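PfVFT1 (Plasmodium falciparum, PDB 5JKQ) is a bi-lobed Venus flytrap protein of the solute-binding type that probably binds a small ligand between its lobes. Local coordinates at residues A[137-141]-A[142-146]; A[58-62]-A[63-67]. The protein carries 3 engineered substitutions. One frame throughout, in Å; residues are numbered along the deposited sequence.

Contact 1. Residues A[137-141]-A[142-146]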
ATOM      1  N   VAL A 137      10.685  12.833   3.550  1.00 29.10           N
ATOM      2  CA  VAL A 137      11.766  13.744   3.911  1.00 35.38           C
ATOM      3  C   VAL A 137      12.499  13.196   5.130  1.00 33.11           C
ATOM      4  O   VAL A 137      13.729  13.144   5.157  1.00 27.88           O
ATOM      5  CB  VAL A 137      11.233  15.174   4.194  1.00 36.31           C
ATOM      6  CG1 VAL A 137      12.145  15.946   5.154  1.00 30.30           C
ATOM      7  CG2 VAL A 137      11.069  15.938   2.892  1.00 34.25           C
ATOM      8  N   ALA A 138      11.731  12.780   6.132  1.00 23.53           N
ATOM      9  CA  ALA A 138      12.293  12.207   7.348  1.00 26.85           C
ATOM     10  C   ALA A 138      13.095  10.954   7.024  1.00 30.65           C
ATOM     11  O   ALA A 138      14.125  10.683   7.646  1.00 27.57           O
ATOM     12  CB  ALA A 138      11.190  11.890   8.342  1.00 22.48           C
ATOM     13  N   LEU A 139      12.622  10.198   6.039  1.00 26.78           N
ATOM     14  CA  LEU A 139      13.294   8.976   5.623  1.00 28.17           C
ATOM     15  C   LEU A 139      14.640   9.292   4.980  1.00 25.88           C
ATOM     16  O   LEU A 139      15.653   8.671   5.304  1.00 34.09           O
ATOM     17  CB  LEU A 139      12.417   8.187   4.650  1.00 28.31           C
ATOM     18  CG  LEU A 139      12.960   6.828   4.205  1.00 25.36           C
ATOM     19  CD1 LEU A 139      13.098   5.877   5.387  1.00 21.21           C
ATOM     20  CD2 LEU A 139      12.061   6.226   3.140  1.00 29.30           C
ATOM     21  N   ASN A 140      14.644  10.260   4.069  1.00 27.76           N
ATOM     22  CA  ASN A 140      15.870  10.666   3.389  1.00 29.22           C
ATOM     23  C   ASN A 140      16.830  11.381   4.337  1.00 25.27           C
ATOM     24  O   ASN A 140      18.014  11.522   4.035  1.00 32.41           O
ATOM     25  CB  ASN A 140      15.543  11.572   2.198  1.00 30.48           C
ATOM     26  CG  ASN A 140      16.748  11.820   1.304  1.00 23.81           C
ATOM     27  OD1 ASN A 140      17.523  10.910   1.018  1.00 24.79           O
ATOM     28  ND2 ASN A 140      16.911  13.060   0.862  1.00 26.13           N
ATOM     29  N   ASP A 141      16.314  11.833   5.478  1.00 22.81           N
ATOM     30  CA  ASP A 141      17.129  12.510   6.486  1.00 28.55           C
ATOM     31  C   ASP A 141      17.525  11.565   7.621  1.00 32.26           C
ATOM     32  O   ASP A 141      18.139  11.986   8.601  1.00 30.18           O
ATOM     33  CB  ASP A 141      16.380  13.720   7.056  1.00 26.75           C
ATOM     34  CG  ASP A 141      16.235  14.849   6.049  1.00 32.03           C
ATOM     35  OD1 ASP A 141      17.012  14.888   5.071  1.00 30.97           O
ATOM     36  OD2 ASP A 141      15.344  15.704   6.240  1.00 37.99           O
ATOM     37  N   LYS A 142      17.168  10.290   7.481  1.00 31.99           N
ATOM     38  CA  LYS A 142      17.537   9.256   8.448  1.00 32.14           C
ATOM     39  C   LYS A 142      16.947   9.499   9.837  1.00 25.42           C
ATOM     40  O   LYS A 142      17.519   9.075  10.842  1.00 32.99           O
ATOM     41  CB  LYS A 142      19.063   9.143   8.560  1.00 34.16           C
ATOM     42  CG  LYS A 142      19.783   9.007   7.229  1.00 34.03           C
ATOM     43  CD  LYS A 142      21.174   8.407   7.409  1.00 40.47           C
ATOM     44  CE  LYS A 142      22.094   9.311   8.218  1.00 37.70           C
ATOM     45  NZ  LYS A 142      23.345   8.609   8.626  1.00 50.10           N
ATOM     46  N   ASP A 143      15.809  10.183   9.895  1.00 22.15           N
ATOM     47  CA  ASP A 143      15.057  10.299  11.141  1.00 23.32           C
ATOM     48  C   ASP A 143      14.336   8.986  11.434  1.00 25.52           C
ATOM     49  O   ASP A 143      13.985   8.697  12.578  1.00 24.53           O
ATOM     50  CB  ASP A 143      14.050  11.448  11.069  1.00 32.56           C
ATOM     51  CG  ASP A 143      14.718  12.805  10.973  1.00 36.26           C
ATOM     52  OD1 ASP A 143      15.722  13.028  11.682  1.00 31.48           O
ATOM     53  OD2 ASP A 143      14.241  13.649  10.184  1.00 40.32           O
ATOM     54  N   ILE A 144      14.126   8.196  10.384  1.00 27.87           N
ATOM     55  CA  ILE A 144      13.450   6.910  10.493  1.00 28.83           C
ATOM     56  C   ILE A 144      14.169   5.866   9.648  1.00 22.10           C
ATOM     57  O   ILE A 144      14.863   6.203   8.689  1.00 21.70           O
ATOM     58  CB  ILE A 144      11.975   7.009  10.043  1.00 21.59           C
ATOM     59  CG1 ILE A 144      11.890   7.710   8.681  1.00 28.59           C
ATOM     60  CG2 ILE A 144      11.158   7.748  11.092  1.00 18.92           C
ATOM     61  CD1 ILE A 144      10.495   7.781   8.087  1.00 25.39           C
ATOM     62  N   HIS A 145      14.010   4.600  10.019  1.00 16.52           N
ATOM     63  CA  HIS A 145      14.552   3.497   9.236  1.00 22.01           C
ATOM     64  C   HIS A 145      13.569   3.086   8.141  1.00 22.12           C
ATOM     65  O   HIS A 145      13.964   2.540   7.110  1.00 21.31           O
ATOM     66  CB  HIS A 145      14.857   2.298  10.137  1.00 21.88           C
ATOM     67  CG  HIS A 145      15.769   2.617  11.281  1.00 21.97           C
ATOM     68  ND1 HIS A 145      15.504   2.222  12.575  1.00 23.77           N
ATOM     69  CD2 HIS A 145      16.946   3.286  11.325  1.00 18.86           C
ATOM     70  CE1 HIS A 145      16.475   2.637  13.367  1.00 19.44           C
ATOM     71  NE2 HIS A 145      17.364   3.285  12.633  1.00 23.44           N
HETATM   72  N   MSE A 146      12.290   3.376   8.372  1.00 21.07           N
HETATM   73  CA  MSE A 146      11.206   2.867   7.540  1.00 23.18           C
HETATM   74  C   MSE A 146       9.988   3.765   7.510  1.00 20.58           C
HETATM   75  O   MSE A 146       9.703   4.470   8.477  1.00 26.92           O
HETATM   76  CB  MSE A 146      10.737   1.513   8.054  1.00 25.88           C
HETATM   77  CG  MSE A 146      11.509   0.329   7.590  1.00 27.07           C
HETATM   78 SE   MSE A 146      10.660  -1.239   8.356  1.00 27.55          SE
HETATM   79  CE  MSE A 146       9.345  -1.569   6.958  1.00 15.39           C
TER
HETATM   80  O   HOH W   1      16.534   6.453   6.563  1.00 21.71           O
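Ile144 lays its CG1–CD1 arm over the last turn of helix 135-140, where CG1 meets Leu139 CA at 3.6 Å and CD1 touches Leu139 CB at 4.0 Å. The arm gets there because CG1 sits between the backbone N and the carbonyl carbon (chi1 50°) and then runs straight out to CD1, which also approaches the methyl group of Ala138. Tyr132 of strand 126-132 packs on Ala138 and Ile144, and Tyr279 of strand 265-281 on Leu139; all three residues of this small apolar seam are buried. Leu139 reaches forward along the chain as well: with CG anti to the backbone N (chi1 -176°), its CD1 lies 3.8 Å from Ile144 O and close to the backbone of His145. The helix ends in a Schellman motif, with Lys142 at positive phi as the first residue to leave helical geometry. Two backbone bonds close it. Asp143 N gives its hydrogen to Ala138 O at 2.9 Å, and Lys142 N bonds to Leu139 O at 3.1 Å, coming from above the carbonyl plane. Leu139 O takes a second hydrogen from a water, and the same water donates to Ile144 O at 2.7 Å, linking the final helical turn to the chain that leaves it. At the edge of the turn, beside Tyr132, Asp143 lays its carboxylate against the helix end, with OD2 4.0 Å from Ala138 CB. The carboxylate of Asp141 is near, its OD2 4.6 Å from Asp143 OD2, and the two like charges probably disfavour each other slightly. Beyond the turn, His145 ND1 is hydrogen-bonded to the backbone N of Lys79, and the chain enters strand 146-147 beside strand 77-83, the central strand of the three-stranded parallel sheet.

Contact 2. Residues A[58-62]-A[63-67]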
ATOM      1  N   ASP A  58      17.545 -18.211   6.401  1.00 22.51           N
ATOM      2  CA  ASP A  58      18.851 -18.041   5.769  1.00 14.85           C
ATOM      3  C   ASP A  58      19.505 -16.698   6.087  1.00 24.26           C
ATOM      4  O   ASP A  58      20.731 -16.595   6.106  1.00 19.43           O
ATOM      5  CB  ASP A  58      18.727 -18.183   4.251  1.00 24.61           C
ATOM      6  CG  ASP A  58      18.208 -19.541   3.831  1.00 18.87           C
ATOM      7  OD1 ASP A  58      18.321 -20.495   4.628  1.00 16.76           O
ATOM      8  OD2 ASP A  58      17.694 -19.651   2.699  1.00 23.63           O
ATOM      9  N   ILE A  59      18.691 -15.675   6.332  1.00 23.07           N
ATOM     10  CA  ILE A  59      19.195 -14.308   6.437  1.00 19.28           C
ATOM     11  C   ILE A  59      20.171 -14.139   7.598  1.00 21.62           C
ATOM     12  O   ILE A  59      19.917 -14.580   8.720  1.00 24.10           O
ATOM     13  CB  ILE A  59      18.041 -13.286   6.601  1.00 23.12           C
ATOM     14  CG1 ILE A  59      17.022 -13.427   5.465  1.00 22.13           C
ATOM     15  CG2 ILE A  59      18.576 -11.853   6.635  1.00 22.44           C
ATOM     16  CD1 ILE A  59      17.596 -13.250   4.071  1.00 22.79           C
ATOM     17  N   ASN A  60      21.289 -13.485   7.301  1.00 19.43           N
ATOM     18  CA  ASN A  60      22.300 -13.153   8.294  1.00 21.12           C
ATOM     19  C   ASN A  60      21.757 -12.159   9.311  1.00 18.22           C
ATOM     20  O   ASN A  60      21.299 -11.078   8.944  1.00 19.78           O
ATOM     21  CB  ASN A  60      23.540 -12.584   7.598  1.00 20.78           C
ATOM     22  CG  ASN A  60      24.614 -12.144   8.571  1.00 20.43           C
ATOM     23  OD1 ASN A  60      24.719 -12.665   9.681  1.00 27.45           O
ATOM     24  ND2 ASN A  60      25.424 -11.179   8.154  1.00 19.12           N
ATOM     25  N   VAL A  61      21.803 -12.535  10.585  1.00 17.65           N
ATOM     26  CA  VAL A  61      21.307 -11.681  11.661  1.00 24.51           C
ATOM     27  C   VAL A  61      22.456 -11.219  12.548  1.00 26.22           C
ATOM     28  O   VAL A  61      22.260 -10.859  13.709  1.00 24.18           O
ATOM     29  CB  VAL A  61      20.253 -12.407  12.520  1.00 24.35           C
ATOM     30  CG1 VAL A  61      19.034 -12.728  11.689  1.00 20.06           C
ATOM     31  CG2 VAL A  61      20.827 -13.681  13.135  1.00 21.48           C
ATOM     32  N   LYS A  62      23.657 -11.231  11.983  1.00 22.63           N
ATOM     33  CA  LYS A  62      24.854 -10.808  12.691  1.00 25.03           C
ATOM     34  C   LYS A  62      24.998  -9.289  12.584  1.00 28.43           C
ATOM     35  O   LYS A  62      24.578  -8.692  11.592  1.00 27.64           O
ATOM     36  CB  LYS A  62      26.073 -11.533  12.113  1.00 28.91           C
ATOM     37  CG  LYS A  62      27.351 -11.405  12.913  1.00 36.26           C
ATOM     38  CD  LYS A  62      28.310 -12.536  12.559  1.00 39.50           C
ATOM     39  CE  LYS A  62      29.753 -12.193  12.893  1.00 38.89           C
ATOM     40  NZ  LYS A  62      29.914 -11.713  14.294  1.00 38.26           N
ATOM     41  N   ASP A  63      25.571  -8.666  13.611  1.00 22.71           N
ATOM     42  CA  ASP A  63      25.735  -7.212  13.632  1.00 28.06           C
ATOM     43  C   ASP A  63      27.126  -6.799  13.150  1.00 28.24           C
ATOM     44  O   ASP A  63      27.641  -5.748  13.535  1.00 27.73           O
ATOM     45  CB  ASP A  63      25.475  -6.664  15.041  1.00 25.51           C
ATOM     46  CG  ASP A  63      26.527  -7.098  16.050  1.00 24.72           C
ATOM     47  OD1 ASP A  63      27.269  -8.067  15.782  1.00 28.04           O
ATOM     48  OD2 ASP A  63      26.604  -6.467  17.124  1.00 34.47           O
ATOM     49  N   ASP A  64      27.722  -7.633  12.303  1.00 27.94           N
ATOM     50  CA  ASP A  64      29.040  -7.359  11.736  1.00 32.45           C
ATOM     51  C   ASP A  64      28.943  -6.399  10.549  1.00 36.74           C
ATOM     52  O   ASP A  64      29.878  -5.646  10.273  1.00 29.85           O
ATOM     53  CB  ASP A  64      29.720  -8.667  11.305  1.00 20.95           C
ATOM     54  CG  ASP A  64      28.872  -9.486  10.345  1.00 41.08           C
ATOM     55  OD1 ASP A  64      27.647  -9.248  10.273  1.00 39.18           O
ATOM     56  OD2 ASP A  64      29.428 -10.378   9.667  1.00 46.88           O
ATOM     57  N   ILE A  65      27.809  -6.423   9.858  1.00 30.10           N
ATOM     58  CA  ILE A  65      27.609  -5.576   8.688  1.00 18.30           C
ATOM     59  C   ILE A  65      27.438  -4.119   9.110  1.00 27.00           C
ATOM     60  O   ILE A  65      26.739  -3.828  10.081  1.00 31.12           O
ATOM     61  CB  ILE A  65      26.372  -6.013   7.868  1.00 24.46           C
ATOM     62  CG1 ILE A  65      26.332  -7.537   7.693  1.00 28.83           C
ATOM     63  CG2 ILE A  65      26.353  -5.321   6.511  1.00 27.01           C
ATOM     64  CD1 ILE A  65      27.592  -8.140   7.092  1.00 28.10           C
ATOM     65  N   ASP A  66      28.082  -3.207   8.388  1.00 23.83           N
ATOM     66  CA  ASP A  66      27.907  -1.779   8.632  1.00 21.08           C
ATOM     67  C   ASP A  66      26.685  -1.283   7.862  1.00 21.73           C
ATOM     68  O   ASP A  66      26.814  -0.616   6.835  1.00 19.10           O
ATOM     69  CB  ASP A  66      29.159  -0.995   8.223  1.00 25.13           C
ATOM     70  CG  ASP A  66      29.117   0.461   8.675  1.00 31.12           C
ATOM     71  OD1 ASP A  66      28.056   0.916   9.158  1.00 27.01           O
ATOM     72  OD2 ASP A  66      30.148   1.156   8.545  1.00 24.42           O
ATOM     73  N   ASP A  67      25.500  -1.618   8.365  1.00 23.80           N
ATOM     74  CA  ASP A  67      24.253  -1.250   7.703  1.00 19.60           C
ATOM     75  C   ASP A  67      23.196  -0.818   8.717  1.00 15.96           C
ATOM     76  O   ASP A  67      23.461  -0.764   9.917  1.00 22.87           O
ATOM     77  CB  ASP A  67      23.742  -2.420   6.850  1.00 19.34           C
ATOM     78  CG  ASP A  67      23.354  -3.635   7.677  1.00 20.37           C
ATOM     79  OD1 ASP A  67      23.711  -3.699   8.872  1.00 20.41           O
ATOM     80  OD2 ASP A  67      22.696  -4.539   7.117  1.00 15.96           O
TER
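Asp63 opens the second half of a surface loop just after an Asx turn, in which Asn60 OD1 accepts a hydrogen bond from the backbone N of Lys62 at 2.9 Å. That donor stands above the amide's carbonyl plane, and its N-H points at the oxygen with an angle of 148°. Past the turn, Asp64 and Ile65 come back beside the Asn60 side chain. Asp63 itself touches Ser70 and Lys74 of helix 68-75, and its OD1 stays 4.7 Å from Lys62 NZ, opposite charges that are not in contact. Asp64 makes the side-chain contact with Lys62. Its CG lies between its own backbone N and carbonyl carbon (chi1 55°), which folds the carboxylate back over the aliphatic part of Lys62. The two side chains cross at about a right angle: OD1 lies 3.3 Å from Lys62 CB, and OD2 is 3.7 Å from Lys62 CE. The ammonium group is farther off, NZ being 4.8 Å from Asp64 OD2, so any attraction between these opposite charges acts at a distance and is probably modest at this exposed site. Asn60 ND2 comes to 3.6 Å from Asp64 OD1, too far to count as a hydrogen bond, with the amide and carboxylate planes 86° apart. Ile65 follows and sets CG1 and CD1 beside the amide nitrogen of Asn60; it also packs on Arg15 of helix 14-29, whose NH1 donates to the backbone oxygens of Asn60 and Lys62. Asp66 is the centre of an inverse gamma turn that leads the chain to Asp67, the N-cap of helix 68-75. Asp67 OD2 makes a salt bridge to Arg15 NE, while OD1 is hydrogen-bonded to Ser70 OG.

Contact 2 comes first along the chain, in the loop between strand 45-46 and helix 68-75, and contact 1 follows where helix 135-140 gives way to strand 146-147. Their centres lie about 21 Å apart, and their nearest atoms come within about 8 Å without touching. Both sit on the same side of the chain's centre. Helix 68-75 connects them: residues 63-67 lead into its first turn, and His145 of contact 1 packs on its Val68 and Ile72. The chain continues from that helix into strand 77-83, the middle strand of the parallel sheet that strand 146-147 borders. Helix 68-75 thus places the loop of contact 2 and the helix end of contact 1 in one neighbourhood of the bi-lobed fold.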